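Local atomic coordinates of transcription regulator PadR N-terminal domain-containing protein (Streptococcus mutans, PDB entry 3L7W), a protein that probably acts as a PadR-type transcription regulator, binding DNA as a dimer through a winged helix-turn-helix domain. Residues K86-S89 with V90-M93. Numbering follows the deposited sequence. Where two conformers were deposited one is given.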
loop_
_atom_site.group_PDB
_atom_site.type_symbol
_atom_site.label_atom_id
_atom_site.label_comp_id
_atom_site.label_asym_id
_atom_site.label_seq_id
_atom_site.Cartn_x
_atom_site.Cartn_y
_atom_site.Cartn_z
ATOM N N LYS A 86 -0.082 -7.979 10.973
ATOM C CA LYS A 86 1.173 -8.664 10.741
ATOM C C LYS A 86 1.619 -8.517 9.279
ATOM O O LYS A 86 2.759 -8.142 9.001
ATOM C CB LYS A 86 1.023 -10.144 11.093
ATOM C CG LYS A 86 2.256 -10.985 10.813
ATOM C CD LYS A 86 1.917 -12.470 10.800
ATOM C CE LYS A 86 1.342 -12.917 12.126
ATOM N NZ LYS A 86 1.251 -14.398 12.172
ATOM N N GLU A 87 0.717 -8.817 8.353
ATOM C CA GLU A 87 1.016 -8.716 6.939
ATOM C C GLU A 87 1.318 -7.274 6.550
ATOM O O GLU A 87 2.118 -7.010 5.651
ATOM C CB GLU A 87 -0.149 -9.259 6.111
ATOM C CG GLU A 87 -0.077 -10.768 5.936
ATOM C CD GLU A 87 1.309 -11.235 5.509
ATOM O OE1 GLU A 87 1.779 -10.839 4.410
ATOM O OE2 GLU A 87 1.931 -12.001 6.272
ATOM N N TRP A 88 0.667 -6.340 7.228
ATOM C CA TRP A 88 0.915 -4.936 6.972
ATOM C C TRP A 88 2.314 -4.597 7.432
ATOM O O TRP A 88 3.045 -3.866 6.757
ATOM C CB TRP A 88 -0.115 -4.077 7.689
ATOM C CG TRP A 88 0.210 -2.629 7.687
ATOM C CD1 TRP A 88 0.432 -1.835 8.778
ATOM C CD2 TRP A 88 0.346 -1.780 6.536
ATOM N NE1 TRP A 88 0.694 -0.550 8.376
ATOM C CE2 TRP A 88 0.656 -0.490 7.008
ATOM C CE3 TRP A 88 0.251 -1.994 5.156
ATOM C CZ2 TRP A 88 0.862 0.594 6.146
ATOM C CZ3 TRP A 88 0.459 -0.907 4.291
ATOM C CH2 TRP A 88 0.761 0.366 4.796
ATOM N N SER A 89 2.697 -5.145 8.581
ATOM C CA SER A 89 4.021 -4.887 9.128
ATOM C C SER A 89 5.056 -5.385 8.128
ATOM O O SER A 89 5.963 -4.653 7.752
ATOM C CB SER A 89 4.196 -5.585 10.469
ATOM O OG SER A 89 5.446 -5.267 11.052
ATOM N N VAL A 90 4.889 -6.630 7.689
ATOM C CA VAL A 90 5.760 -7.231 6.689
ATOM C C VAL A 90 5.824 -6.396 5.406
ATOM O O VAL A 90 6.894 -6.131 4.885
ATOM C CB VAL A 90 5.288 -8.659 6.350
ATOM C CG1 VAL A 90 5.944 -9.148 5.069
ATOM C CG2 VAL A 90 5.608 -9.598 7.499
ATOM N N TYR A 91 4.664 -5.995 4.903
ATOM C CA TYR A 91 4.585 -5.167 3.713
ATOM C C TYR A 91 5.467 -3.948 3.912
ATOM O O TYR A 91 6.323 -3.653 3.090
ATOM C CB TYR A 91 3.161 -4.695 3.543
ATOM C CG TYR A 91 2.796 -4.010 2.246
ATOM C CD1 TYR A 91 2.455 -4.747 1.117
ATOM C CD2 TYR A 91 2.697 -2.633 2.176
ATOM C CE1 TYR A 91 2.068 -4.121 -0.061
ATOM C CE2 TYR A 91 2.309 -1.999 1.006
ATOM C CZ TYR A 91 1.989 -2.748 -0.106
ATOM O OH TYR A 91 1.584 -2.111 -1.257
ATOM N N LYS A 92 5.242 -3.248 5.016
ATOM C CA LYS A 92 5.983 -2.043 5.316
ATOM C C LYS A 92 7.471 -2.306 5.375
ATOM O O LYS A 92 8.233 -1.611 4.716
ATOM C CB LYS A 92 5.534 -1.447 6.645
ATOM C CG LYS A 92 4.319 -0.556 6.547
ATOM C CD LYS A 92 4.093 0.162 7.867
ATOM C CE LYS A 92 4.120 -0.829 9.022
ATOM N NZ LYS A 92 3.650 -0.254 10.315
HETATM N N MSE A 93 7.890 -3.293 6.167
HETATM C CA MSE A 93 9.304 -3.517 6.327
HETATM C C MSE A 93 9.928 -3.922 5.003
HETATM O O MSE A 93 11.049 -3.558 4.714
HETATM C CB MSE A 93 9.535 -4.578 7.387
HETATM C CG MSE A 93 9.023 -4.155 8.732
HETATM SE SE MSE A 93 9.095 -5.680 9.895
HETATM C CE MSE A 93 10.981 -5.835 10.042
#
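Four successive i to i+4 backbone hydrogen bonds carry the helix from K86-S89 into V90-M93, the amides of V90, Y91, K92 and M93 donating to the carbonyl oxygens of K86, E87, W88 and S89; the bond from Y91 N to E87 O is 2.8 Å long, with an N-H...O angle of 161°. On this regular frame the side chain of W88 meets both Y91 and K92. K92 lays its aliphatic chain over one face of the indole: CG sits 3.9 Å from the centroid of the six-membered ring of W88 and 21° off the ring normal, a CH-pi contact. Further along, K92 CD and CE each lie 3.5 Å from W88 NE1, and the bend of the K92 chain at chi3 turns it so that NZ remains close to the pyrrole part. The second contact of W88 is oblique, its CZ3 lying 3.5 Å from Y91 CD2. The six-membered ring of W88 and the Y91 ring are near parallel, at 21°, but with centroids 5.6 Å apart they barely overlap, so the pair is no full stack. All this lies on helix 75-100, the long C-terminal helix that follows the beta-hairpin wing of the PadR winged-helix fold, and the polar ends show that this face serves the dimer. D96 of the second subunit accepts a hydrogen bond from W88 NE1 with OD1 and forms a salt bridge to K92 NZ with OD2, while Y91 OH is hydrogen-bonded to P4 O of that subunit. One carboxylate thus takes both the indole N-H and the ammonium group of K92 beside it. Within its own chain W88 also meets the ring of Y12.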